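Esterase (Xanthomonas oryzae pv. oryzae, PDB 3H2G) hydrolyses ester bonds of rice cell walls as a virulence esterase, probably with an alpha/beta-hydrolase fold. Local coordinates at residues Gly5-Ser10 / Met152-Ser157; Tyr138-Ser143 / Ala315-Leu320; Gln255-Pro260 / Lys291-Pro296; Thr326-Cys331 / Asn357-Val362. All coordinates share one frame; numbering follows the deposited sequence.

Following the chain from its N terminus, contact 1 closes a long loop by laying the start of outermost strand 7-16 against the middle of helix 141-162. Contact 2 opens at 138-143, before contact 1 closes at 152-157, and closes at 315-320, so the two loops cross. Within the loop of contact 2 lies contact 3, a short closure in the largely helical region between strands 198-205 and 328-332, about 43 Å from contact 1 (centres) and on the opposite side of the chain's centre. Contact 4 follows in series, pairing strands 328-332 and 359-363 at the other border of the sheet that contact 1 reaches through strand 7-16.

Contact 1: residues Gly5-Ser10 / Met152-Ser157; sequences GTLLTS and MRAARS
The carbonyl oxygen of G5 is held by a water that donates to it at 2.9 Å from O, and it sits close to A154, 3.2 Å from its CA, so the carbonyl meets the small methyl residue with little room to spare. The same water lies very close to S157 OG (2.5 Å), a link that is doubtful in detail. G5 CA itself comes within 3.7 Å of R153 CB. Glycine suits the place twice over: a beta carbon would lie only about 2.7 Å from R153 CB and, at the positive phi of 93°, would press on the preceding carbonyl oxygen. Two residues on, chi2 of L7 (70°) places its branch CD1 4.1 Å from A154 CB, while L7 CB borders S157 CB. A154 also packs against F49 and Y51 of strand 43-54. The chain of R153 starts at G5 but leads off, its guanidinium forming salt bridges with E196 and D150. Direct contact is thus by van der Waals touch, with the G5 carbonyl oxygen set against A154 and hydrated by a water: small residues let the chain entering strand 7-16 lie tight on helix 141-162, and the charge of R153 is spent elsewhere.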
loop_
_atom_site.group_PDB
_atom_site.type_symbol
_atom_site.label_atom_id
_atom_site.label_comp_id
_atom_site.label_asym_id
_atom_site.label_seq_id
_atom_site.Cartn_x
_atom_site.Cartn_y
_atom_site.Cartn_z
ATOM N N GLY A 5 5.895 16.983 8.145
ATOM C CA GLY A 5 6.128 17.308 6.751
ATOM C C GLY A 5 7.450 18.003 6.473
ATOM O O GLY A 5 7.820 18.194 5.313
ATOM N N THR A 6 8.165 18.393 7.524
ATOM C CA THR A 6 9.450 19.066 7.348
ATOM C C THR A 6 10.425 18.190 6.562
ATOM O O THR A 6 10.603 17.011 6.876
ATOM C CB THR A 6 10.095 19.427 8.710
ATOM O OG1 THR A 6 9.290 20.405 9.381
ATOM C CG2 THR A 6 11.496 19.992 8.508
ATOM N N LEU A 7 11.049 18.769 5.540
ATOM C CA LEU A 7 12.016 18.048 4.713
ATOM C C LEU A 7 13.376 18.046 5.410
ATOM O O LEU A 7 13.979 19.104 5.609
ATOM C CB LEU A 7 12.147 18.720 3.343
ATOM C CG LEU A 7 13.125 18.089 2.346
ATOM C CD1 LEU A 7 12.582 16.745 1.870
ATOM C CD2 LEU A 7 13.324 19.024 1.165
ATOM N N LEU A 8 13.858 16.860 5.774
ATOM C CA LEU A 8 15.142 16.726 6.459
ATOM C C LEU A 8 16.317 16.592 5.488
ATOM O O LEU A 8 17.341 17.254 5.652
ATOM C CB LEU A 8 15.092 15.527 7.410
ATOM C CG LEU A 8 14.051 15.681 8.526
ATOM C CD1 LEU A 8 13.953 14.397 9.337
ATOM C CD2 LEU A 8 14.439 16.851 9.420
ATOM N N THR A 9 16.177 15.719 4.496
ATOM C CA THR A 9 17.211 15.535 3.481
ATOM C C THR A 9 16.531 15.150 2.173
ATOM O O THR A 9 15.391 14.684 2.166
ATOM C CB THR A 9 18.219 14.410 3.839
ATOM O OG1 THR A 9 17.582 13.131 3.718
ATOM C CG2 THR A 9 18.747 14.582 5.267
ATOM N N SER A 10 17.229 15.359 1.064
ATOM C CA SER A 10 16.702 15.004 -0.245
ATOM C C SER A 10 17.897 14.745 -1.143
ATOM O O SER A 10 18.960 15.344 -0.970
ATOM C CB SER A 10 15.823 16.124 -0.816
ATOM O OG SER A 10 16.545 17.328 -0.986
ATOM N N MET A 152 3.980 13.681 1.217
ATOM C CA MET A 152 3.518 14.607 0.193
ATOM C C MET A 152 3.874 16.042 0.579
ATOM O O MET A 152 4.212 16.861 -0.277
ATOM C CB MET A 152 2.006 14.464 -0.000
ATOM C CG MET A 152 1.590 13.092 -0.504
ATOM S SD MET A 152 -0.184 12.990 -0.857
ATOM C CE MET A 152 -0.210 13.629 -2.465
ATOM N N ARG A 153 3.803 16.344 1.872
ATOM C CA ARG A 153 4.146 17.678 2.348
ATOM C C ARG A 153 5.628 17.950 2.094
ATOM O O ARG A 153 5.994 19.006 1.576
ATOM C CB ARG A 153 3.837 17.803 3.840
ATOM C CG ARG A 153 2.349 17.879 4.139
ATOM C CD ARG A 153 2.065 17.791 5.631
ATOM N NE ARG A 153 0.686 18.162 5.931
ATOM C CZ ARG A 153 0.074 17.908 7.084
ATOM N NH1 ARG A 153 0.715 17.268 8.055
ATOM N NH2 ARG A 153 -1.176 18.307 7.270
ATOM N N ALA A 154 6.475 16.986 2.443
ATOM C CA ALA A 154 7.917 17.128 2.252
ATOM C C ALA A 154 8.281 17.169 0.768
ATOM O O ALA A 154 9.137 17.950 0.352
ATOM C CB ALA A 154 8.648 15.989 2.947
ATOM N N ALA A 155 7.632 16.326 -0.030
ATOM C CA ALA A 155 7.890 16.300 -1.465
ATOM C C ALA A 155 7.565 17.661 -2.079
ATOM O O ALA A 155 8.263 18.128 -2.977
ATOM C CB ALA A 155 7.053 15.210 -2.132
ATOM N N ARG A 156 6.496 18.296 -1.604
ATOM C CA ARG A 156 6.113 19.604 -2.123
ATOM C C ARG A 156 7.214 20.633 -1.877
ATOM O O ARG A 156 7.382 21.575 -2.657
ATOM C CB ARG A 156 4.793 20.068 -1.491
ATOM C CG ARG A 156 3.569 19.504 -2.204
ATOM C CD ARG A 156 2.267 19.930 -1.535
ATOM N NE ARG A 156 1.115 19.738 -2.414
ATOM C CZ ARG A 156 -0.146 19.942 -2.045
ATOM N NH1 ARG A 156 -0.418 20.342 -0.812
ATOM N NH2 ARG A 156 -1.133 19.761 -2.911
ATOM N N SER A 157 7.960 20.457 -0.791
ATOM C CA SER A 157 9.054 21.369 -0.485
ATOM C C SER A 157 10.176 21.141 -1.498
ATOM O O SER A 157 10.802 22.091 -1.973
ATOM C CB SER A 157 9.565 21.135 0.937
ATOM O OG SER A 157 8.562 21.475 1.878
HETATM O O HOH W 1 8.271 20.831 4.322
#

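Contact 2: residues Tyr138-Ser143 / Ala315-Leu320; sequences YLHSAS and ARNNLL
N317 reaches S141 through its side-chain oxygen: the backbone N of S141 donates to OD1 at 2.9 Å, with an N-H...O angle of 144° and the donor above the carbonyl plane. OD1 takes a second bond from a water 2.8 Å away, which accepts from A142 N. Asparagine thus lends a side-chain carbonyl from a distant turn to two first-turn N-H groups at a helix N terminus, whose positive end would be expected to favour such an acceptor. The amide and the imidazole of H140, at the N-cap position, have planes 69° apart, OD1 lying 3.7 Å from CD2. N317 CG is anti to the carbonyl carbon (chi1 -70°), where it lies 3.4 Å from L139 O. Serine, small and polar, fits opposite: S141 OG donates to a second water, which donates to the carbonyls of R316 and N318, while L319 CD2 covers OG from 3.7 Å.

A second shell fixes these groups. N317 ND2 donates to D313 O and is bonded to Y246 OH, H140 ND1 is hydrogen-bonded to S143 OG 2.8 Å away, and S141 OG has a weak hydrogen bond with H180 NE2. The directly touching residues, all buried, join the start of helix 141-162 to the turn leaving helix 309-316, with M242 of helix 231-246 and L211 of helix 211-218 against N317, and helix 177-192 against L319.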
loop_
_atom_site.group_PDB
_atom_site.type_symbol
_atom_site.label_atom_id
_atom_site.label_comp_id
_atom_site.label_asym_id
_atom_site.label_seq_id
_atom_site.Cartn_x
_atom_site.Cartn_y
_atom_site.Cartn_z
ATOM N N TYR A 138 2.058 -2.299 10.279
ATOM C CA TYR A 138 1.429 -2.934 9.127
ATOM C C TYR A 138 -0.102 -2.849 9.197
ATOM O O TYR A 138 -0.705 -3.195 10.208
ATOM C CB TYR A 138 1.887 -4.398 9.065
ATOM C CG TYR A 138 1.420 -5.189 7.862
ATOM C CD1 TYR A 138 1.611 -4.710 6.565
ATOM C CD2 TYR A 138 0.830 -6.443 8.021
ATOM C CE1 TYR A 138 1.228 -5.466 5.455
ATOM C CE2 TYR A 138 0.445 -7.207 6.917
ATOM C CZ TYR A 138 0.646 -6.711 5.639
ATOM O OH TYR A 138 0.261 -7.461 4.548
ATOM N N LEU A 139 -0.712 -2.366 8.115
ATOM C CA LEU A 139 -2.166 -2.240 8.009
ATOM C C LEU A 139 -2.821 -1.339 9.057
ATOM O O LEU A 139 -3.993 -1.523 9.406
ATOM C CB LEU A 139 -2.808 -3.634 8.033
ATOM C CG LEU A 139 -2.394 -4.517 6.846
ATOM C CD1 LEU A 139 -2.893 -5.944 7.047
ATOM C CD2 LEU A 139 -2.950 -3.924 5.558
ATOM N N HIS A 140 -2.061 -0.362 9.546
ATOM C CA HIS A 140 -2.559 0.592 10.532
ATOM C C HIS A 140 -2.964 1.858 9.776
ATOM O O HIS A 140 -2.120 2.671 9.402
ATOM C CB HIS A 140 -1.465 0.918 11.555
ATOM C CG HIS A 140 -1.906 1.855 12.633
ATOM N ND1 HIS A 140 -1.266 3.048 12.889
ATOM C CD2 HIS A 140 -2.919 1.773 13.529
ATOM C CE1 HIS A 140 -1.865 3.660 13.896
ATOM N NE2 HIS A 140 -2.871 2.907 14.302
ATOM N N SER A 141 -4.266 2.011 9.551
ATOM C CA SER A 141 -4.807 3.145 8.811
ATOM C C SER A 141 -4.252 4.518 9.179
ATOM O O SER A 141 -3.840 5.282 8.303
ATOM C CB SER A 141 -6.333 3.166 8.944
ATOM O OG SER A 141 -6.895 1.934 8.524
ATOM N N ALA A 142 -4.238 4.834 10.470
ATOM C CA ALA A 142 -3.765 6.140 10.919
ATOM C C ALA A 142 -2.335 6.499 10.528
ATOM O O ALA A 142 -2.095 7.592 10.014
ATOM C CB ALA A 142 -3.931 6.261 12.432
ATOM N N SER A 143 -1.385 5.598 10.772
ATOM C CA SER A 143 0.010 5.885 10.445
ATOM C C SER A 143 0.331 5.694 8.963
ATOM O O SER A 143 1.296 6.264 8.457
ATOM C CB SER A 143 0.960 5.050 11.319
ATOM O OG SER A 143 0.771 3.663 11.128
ATOM N N ALA A 315 -10.395 -4.885 13.105
ATOM C CA ALA A 315 -11.639 -4.137 12.937
ATOM C C ALA A 315 -11.419 -2.627 13.064
ATOM O O ALA A 315 -12.053 -1.845 12.357
ATOM C CB ALA A 315 -12.679 -4.607 13.961
ATOM N N ARG A 316 -10.528 -2.218 13.963
ATOM C CA ARG A 316 -10.254 -0.795 14.144
ATOM C C ARG A 316 -9.649 -0.226 12.872
ATOM O O ARG A 316 -9.649 0.985 12.655
ATOM C CB ARG A 316 -9.273 -0.562 15.297
ATOM C CG ARG A 316 -9.773 -1.001 16.661
ATOM C CD ARG A 316 -8.808 -0.545 17.738
ATOM N NE ARG A 316 -9.114 -1.116 19.046
ATOM C CZ ARG A 316 -8.465 -0.806 20.164
ATOM N NH1 ARG A 316 -7.475 0.075 20.133
ATOM N NH2 ARG A 316 -8.800 -1.381 21.310
ATOM N N ASN A 317 -9.129 -1.109 12.028
ATOM C CA ASN A 317 -8.518 -0.666 10.793
ATOM C C ASN A 317 -9.319 -0.981 9.537
ATOM O O ASN A 317 -8.779 -1.024 8.431
ATOM C CB ASN A 317 -7.085 -1.193 10.728
ATOM C CG ASN A 317 -6.184 -0.496 11.738
ATOM O OD1 ASN A 317 -5.800 0.660 11.548
ATOM N ND2 ASN A 317 -5.873 -1.178 12.830
ATOM N N ASN A 318 -10.622 -1.196 9.714
ATOM C CA ASN A 318 -11.504 -1.419 8.573
ATOM C C ASN A 318 -11.644 -0.032 7.958
ATOM O O ASN A 318 -11.490 0.969 8.655
ATOM C CB ASN A 318 -12.903 -1.876 9.004
ATOM C CG ASN A 318 -12.967 -3.349 9.326
ATOM O OD1 ASN A 318 -12.233 -4.152 8.759
ATOM N ND2 ASN A 318 -13.873 -3.717 10.227
ATOM N N LEU A 319 -11.941 0.024 6.667
ATOM C CA LEU A 319 -12.116 1.297 5.965
ATOM C C LEU A 319 -13.473 1.290 5.272
ATOM O O LEU A 319 -13.590 1.647 4.101
ATOM C CB LEU A 319 -10.998 1.476 4.936
ATOM C CG LEU A 319 -9.612 1.705 5.542
ATOM C CD1 LEU A 319 -8.531 1.597 4.471
ATOM C CD2 LEU A 319 -9.588 3.079 6.204
ATOM N N LEU A 320 -14.502 0.908 6.021
ATOM C CA LEU A 320 -15.847 0.794 5.472
ATOM C C LEU A 320 -16.877 1.831 5.917
ATOM O O LEU A 320 -17.703 2.275 5.115
ATOM C CB LEU A 320 -16.401 -0.600 5.802
ATOM C CG LEU A 320 -15.527 -1.807 5.455
ATOM C CD1 LEU A 320 -16.142 -3.076 6.048
ATOM C CD2 LEU A 320 -15.394 -1.927 3.939
HETATM O O HOH W 2 -9.373 2.408 9.888
HETATM O O HOH W 3 -5.775 3.259 12.463
#

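Contact 3: residues Gln255-Pro260 / Lys291-Pro296; sequences QVFQDP and KSYFQP
F257 and F294 are bridged through their backbones as a single antiparallel, non-hydrogen-bonded pair, with backbone bonds flanking them. Q295 N donates to V256 O at 2.8 Å, almost dead straight at 179°, and Q258 N donates to Y293 O at 2.9 Å.

A side-chain amide adds a third grip. Q258, extended beyond CG, sends NE2 to F294 O at 2.8 Å; this acceptor lies in the plane of the amide. The same nitrogen makes a weak bond to K291 O, so glutamine, long and able to donate twice, ties itself to the backbone at the end of helix 290-293. CB and CG of Q295 pack on the V256 carbonyl, the bend at chi2 (-72°) carries CD to F257 O and Q258 CG, and NE2 bonds to G254 O.

The aromatic contacts lie on the inner side. F257 points its edge at the face of Y293 in an offset edge-to-face pair, centroids 5.5 Å apart and planes at 74°. Its CE2 also meets F294 CE1 at 3.7 Å, an oblique pair that is neither stack nor edge-to-face. V256 CG1 lies over one face of F257, and Y293 CD2 over the centre of F294. Helix 231-246 backs this cluster: I239 touches both phenylalanines, and S236 OG bonds to the hydroxyl of Y293.

The result is an isolated beta bridge pinned over the aromatic cluster of F257, Y293 and F294, in a helical insertion consistent with its being part of the substrate recognition module reported for this enzyme.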
loop_
_atom_site.group_PDB
_atom_site.type_symbol
_atom_site.label_atom_id
_atom_site.label_comp_id
_atom_site.label_asym_id
_atom_site.label_seq_id
_atom_site.Cartn_x
_atom_site.Cartn_y
_atom_site.Cartn_z
ATOM N N GLN A 255 1.840 -17.132 23.307
ATOM C CA GLN A 255 0.406 -17.152 23.582
ATOM C C GLN A 255 -0.363 -17.375 22.284
ATOM O O GLN A 255 -1.471 -17.920 22.286
ATOM C CB GLN A 255 -0.041 -15.822 24.196
ATOM C CG GLN A 255 0.429 -15.598 25.625
ATOM C CD GLN A 255 0.077 -14.214 26.137
ATOM O OE1 GLN A 255 -1.084 -13.799 26.097
ATOM N NE2 GLN A 255 1.076 -13.492 26.622
ATOM N N VAL A 256 0.249 -16.966 21.177
ATOM C CA VAL A 256 -0.373 -17.064 19.862
ATOM C C VAL A 256 0.265 -18.062 18.894
ATOM O O VAL A 256 -0.439 -18.689 18.101
ATOM C CB VAL A 256 -0.395 -15.668 19.184
ATOM C CG1 VAL A 256 -0.928 -15.774 17.759
ATOM C CG2 VAL A 256 -1.249 -14.709 20.008
ATOM N N PHE A 257 1.586 -18.207 18.954
ATOM C CA PHE A 257 2.290 -19.115 18.051
ATOM C C PHE A 257 2.887 -20.311 18.779
ATOM O O PHE A 257 3.319 -20.199 19.926
ATOM C CB PHE A 257 3.433 -18.390 17.326
ATOM C CG PHE A 257 3.027 -17.104 16.654
ATOM C CD1 PHE A 257 3.016 -15.905 17.360
ATOM C CD2 PHE A 257 2.671 -17.090 15.307
ATOM C CE1 PHE A 257 2.658 -14.707 16.737
ATOM C CE2 PHE A 257 2.311 -15.899 14.673
ATOM C CZ PHE A 257 2.306 -14.706 15.391
ATOM N N GLN A 258 2.916 -21.453 18.100
ATOM C CA GLN A 258 3.498 -22.661 18.674
ATOM C C GLN A 258 5.011 -22.562 18.502
ATOM O O GLN A 258 5.501 -21.718 17.752
ATOM C CB GLN A 258 2.997 -23.905 17.930
ATOM C CG GLN A 258 1.514 -24.206 18.094
ATOM C CD GLN A 258 1.135 -25.543 17.478
ATOM O OE1 GLN A 258 1.818 -26.546 17.691
ATOM N NE2 GLN A 258 0.044 -25.567 16.720
ATOM N N ASP A 259 5.760 -23.405 19.205
ATOM C CA ASP A 259 7.207 -23.389 19.039
ATOM C C ASP A 259 7.488 -24.174 17.762
ATOM O O ASP A 259 6.678 -25.009 17.355
ATOM C CB ASP A 259 7.915 -24.039 20.237
ATOM C CG ASP A 259 7.283 -25.352 20.659
ATOM O OD1 ASP A 259 6.440 -25.894 19.910
ATOM O OD2 ASP A 259 7.640 -25.847 21.751
ATOM N N PRO A 260 8.624 -23.908 17.099
ATOM C CA PRO A 260 9.669 -22.938 17.437
ATOM C C PRO A 260 9.369 -21.560 16.846
ATOM O O PRO A 260 10.175 -20.637 16.943
ATOM C CB PRO A 260 10.905 -23.558 16.802
ATOM C CG PRO A 260 10.352 -24.071 15.517
ATOM C CD PRO A 260 9.035 -24.723 15.940
ATOM N N LYS A 291 -2.246 -25.346 11.079
ATOM C CA LYS A 291 -2.646 -25.856 12.389
ATOM C C LYS A 291 -1.473 -26.206 13.296
ATOM O O LYS A 291 -1.648 -26.394 14.500
ATOM C CB LYS A 291 -3.566 -27.068 12.237
ATOM C CG LYS A 291 -4.968 -26.695 11.779
ATOM C CD LYS A 291 -5.885 -27.905 11.739
ATOM C CE LYS A 291 -7.289 -27.523 11.291
ATOM N NZ LYS A 291 -8.183 -28.718 11.223
ATOM N N SER A 292 -0.279 -26.296 12.719
ATOM C CA SER A 292 0.911 -26.600 13.497
ATOM C C SER A 292 1.670 -25.305 13.770
ATOM O O SER A 292 2.650 -25.293 14.515
ATOM C CB SER A 292 1.810 -27.576 12.735
ATOM O OG SER A 292 2.359 -26.969 11.582
ATOM N N TYR A 293 1.203 -24.216 13.167
ATOM C CA TYR A 293 1.841 -22.910 13.315
ATOM C C TYR A 293 1.250 -22.088 14.461
ATOM O O TYR A 293 1.956 -21.688 15.386
ATOM C CB TYR A 293 1.708 -22.126 12.011
ATOM C CG TYR A 293 2.476 -20.827 12.006
ATOM C CD1 TYR A 293 3.871 -20.823 12.060
ATOM C CD2 TYR A 293 1.811 -19.602 11.946
ATOM C CE1 TYR A 293 4.587 -19.631 12.054
ATOM C CE2 TYR A 293 2.516 -18.401 11.939
ATOM C CZ TYR A 293 3.905 -18.425 11.995
ATOM O OH TYR A 293 4.614 -17.253 11.995
ATOM N N PHE A 294 -0.049 -21.823 14.385
ATOM C CA PHE A 294 -0.727 -21.059 15.425
ATOM C C PHE A 294 -1.135 -21.965 16.573
ATOM O O PHE A 294 -1.373 -23.158 16.375
ATOM C CB PHE A 294 -1.993 -20.399 14.865
ATOM C CG PHE A 294 -1.723 -19.334 13.848
ATOM C CD1 PHE A 294 -1.078 -18.158 14.214
ATOM C CD2 PHE A 294 -2.110 -19.504 12.520
ATOM C CE1 PHE A 294 -0.821 -17.161 13.274
ATOM C CE2 PHE A 294 -1.857 -18.511 11.570
ATOM C CZ PHE A 294 -1.211 -17.338 11.950
ATOM N N GLN A 295 -1.207 -21.400 17.775
ATOM C CA GLN A 295 -1.659 -22.160 18.935
ATOM C C GLN A 295 -3.096 -22.546 18.601
ATOM O O GLN A 295 -3.854 -21.725 18.083
ATOM C CB GLN A 295 -1.643 -21.286 20.191
ATOM C CG GLN A 295 -0.257 -21.055 20.771
ATOM C CD GLN A 295 0.308 -22.299 21.426
ATOM O OE1 GLN A 295 -0.314 -23.359 21.405
ATOM N NE2 GLN A 295 1.492 -22.174 22.018
ATOM N N PRO A 296 -3.490 -23.798 18.886
ATOM C CA PRO A 296 -4.854 -24.253 18.594
ATOM C C PRO A 296 -5.944 -23.372 19.213
ATOM O O PRO A 296 -6.990 -23.151 18.600
ATOM C CB PRO A 296 -4.864 -25.677 19.143
ATOM C CG PRO A 296 -3.435 -26.116 18.929
ATOM C CD PRO A 296 -2.666 -24.905 19.403
HETATM O O HOH W 4 4.524 -26.825 15.680
#

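Contact 4: residues Thr326-Cys331 / Asn357-Val362; sequences TPTLLC and NQVALV
L330 and V359 cross obliquely on one face of the paired strands, CG of the leucine lying 3.6 Å from CG1 of the valine. On that same face T328 runs side by side with V359, its CB 3.9 Å from CG2, and V359 in turn meets I348 and F351 of helix 342-353. The other face carries L329, C331, A360 and V362. L329 has CG anti to the backbone N (chi1 -180°), 4.0 Å from V362 CG1, and chi2 then sets CD1 4.0 Å from A360 CB. V362 places CG1 between N and the carbonyl carbon (chi1 58°), which brings this methyl 3.5 Å from C331 SG. Beneath the side chains the strands run parallel, 29° apart, in register from T328-V359 to C331-V362. Four backbone bonds join them, from T328 N to Q358 O through V362 N to L330 O, the latter at 3.0 Å. T328 also bonds through OG1 to T326 O and to Q186 NE2, so a buried hydroxyl is satisfied. Mostly apolar residues, several branched (V359, V362, L329, L330), suit a beta-alpha-beta unit packed by helices 342-353 and 376-396, and the C331-C384 disulfide ties strand 328-332, next to the edge strand, covalently to helix 376-396.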
loop_
_atom_site.group_PDB
_atom_site.type_symbol
_atom_site.label_atom_id
_atom_site.label_comp_id
_atom_site.label_asym_id
_atom_site.label_seq_id
_atom_site.Cartn_x
_atom_site.Cartn_y
_atom_site.Cartn_z
ATOM N N THR A 326 -14.572 12.032 -2.811
ATOM C CA THR A 326 -13.739 12.106 -4.009
ATOM C C THR A 326 -14.075 11.024 -5.033
ATOM O O THR A 326 -14.367 9.884 -4.664
ATOM C CB THR A 326 -12.247 11.936 -3.638
ATOM O OG1 THR A 326 -11.872 12.937 -2.686
ATOM C CG2 THR A 326 -11.361 12.060 -4.878
ATOM N N PRO A 327 -14.059 11.369 -6.335
ATOM C CA PRO A 327 -14.359 10.345 -7.339
ATOM C C PRO A 327 -13.357 9.218 -7.083
ATOM O O PRO A 327 -12.146 9.446 -7.067
ATOM C CB PRO A 327 -14.100 11.071 -8.651
ATOM C CG PRO A 327 -14.576 12.462 -8.339
ATOM C CD PRO A 327 -13.981 12.705 -6.953
ATOM N N THR A 328 -13.865 8.012 -6.871
ATOM C CA THR A 328 -13.000 6.885 -6.553
ATOM C C THR A 328 -13.248 5.671 -7.434
ATOM O O THR A 328 -14.381 5.388 -7.815
ATOM C CB THR A 328 -13.204 6.477 -5.077
ATOM O OG1 THR A 328 -13.051 7.633 -4.245
ATOM C CG2 THR A 328 -12.191 5.421 -4.651
ATOM N N LEU A 329 -12.172 4.960 -7.754
ATOM C CA LEU A 329 -12.264 3.761 -8.571
ATOM C C LEU A 329 -11.460 2.646 -7.921
ATOM O O LEU A 329 -10.231 2.697 -7.871
ATOM C CB LEU A 329 -11.731 4.022 -9.985
ATOM C CG LEU A 329 -11.781 2.823 -10.943
ATOM C CD1 LEU A 329 -13.207 2.274 -11.018
ATOM C CD2 LEU A 329 -11.299 3.252 -12.322
ATOM N N LEU A 330 -12.162 1.647 -7.400
ATOM C CA LEU A 330 -11.504 0.514 -6.765
ATOM C C LEU A 330 -11.208 -0.511 -7.849
ATOM O O LEU A 330 -12.101 -0.908 -8.594
ATOM C CB LEU A 330 -12.418 -0.092 -5.697
ATOM C CG LEU A 330 -12.938 0.868 -4.623
ATOM C CD1 LEU A 330 -13.785 0.099 -3.623
ATOM C CD2 LEU A 330 -11.772 1.546 -3.918
ATOM N N CYS A 331 -9.954 -0.928 -7.951
ATOM C CA CYS A 331 -9.572 -1.898 -8.967
ATOM C C CYS A 331 -9.042 -3.165 -8.320
ATOM O O CYS A 331 -8.433 -3.130 -7.250
ATOM C CB CYS A 331 -8.510 -1.298 -9.891
ATOM S SG CYS A 331 -8.081 -2.278 -11.373
ATOM N N ASN A 357 -22.145 7.933 -3.728
ATOM C CA ASN A 357 -22.221 7.233 -5.006
ATOM C C ASN A 357 -20.961 7.580 -5.799
ATOM O O ASN A 357 -20.922 7.438 -7.020
ATOM C CB ASN A 357 -23.461 7.676 -5.789
ATOM C CG ASN A 357 -23.273 9.020 -6.474
ATOM O OD1 ASN A 357 -22.962 10.025 -5.831
ATOM N ND2 ASN A 357 -23.462 9.044 -7.791
ATOM N N GLN A 358 -19.929 8.024 -5.090
ATOM C CA GLN A 358 -18.670 8.425 -5.710
ATOM C C GLN A 358 -17.704 7.286 -6.010
ATOM O O GLN A 358 -16.670 7.503 -6.644
ATOM C CB GLN A 358 -17.952 9.443 -4.818
ATOM C CG GLN A 358 -18.712 10.739 -4.626
ATOM C CD GLN A 358 -18.877 11.496 -5.924
ATOM O OE1 GLN A 358 -17.903 11.978 -6.503
ATOM N NE2 GLN A 358 -20.113 11.597 -6.396
ATOM N N VAL A 359 -18.034 6.076 -5.572
ATOM C CA VAL A 359 -17.128 4.953 -5.775
ATOM C C VAL A 359 -17.594 3.886 -6.761
ATOM O O VAL A 359 -18.690 3.343 -6.640
ATOM C CB VAL A 359 -16.817 4.262 -4.429
ATOM C CG1 VAL A 359 -15.646 3.303 -4.594
ATOM C CG2 VAL A 359 -16.513 5.316 -3.361
ATOM N N ALA A 360 -16.734 3.586 -7.730
ATOM C CA ALA A 360 -17.016 2.575 -8.739
ATOM C C ALA A 360 -16.003 1.445 -8.612
ATOM O O ALA A 360 -15.023 1.550 -7.874
ATOM C CB ALA A 360 -16.948 3.185 -10.134
ATOM N N LEU A 361 -16.237 0.367 -9.348
ATOM C CA LEU A 361 -15.357 -0.789 -9.312
ATOM C C LEU A 361 -15.013 -1.278 -10.713
ATOM O O LEU A 361 -15.833 -1.209 -11.627
ATOM C CB LEU A 361 -16.036 -1.921 -8.538
ATOM C CG LEU A 361 -15.403 -3.311 -8.601
ATOM C CD1 LEU A 361 -14.038 -3.286 -7.933
ATOM C CD2 LEU A 361 -16.315 -4.318 -7.916
ATOM N N VAL A 362 -13.787 -1.760 -10.881
ATOM C CA VAL A 362 -13.358 -2.312 -12.159
ATOM C C VAL A 362 -12.621 -3.613 -11.850
ATOM O O VAL A 362 -11.854 -3.689 -10.890
ATOM C CB VAL A 362 -12.452 -1.331 -12.950
ATOM C CG1 VAL A 362 -11.221 -0.960 -12.137
ATOM C CG2 VAL A 362 -12.055 -1.963 -14.280
#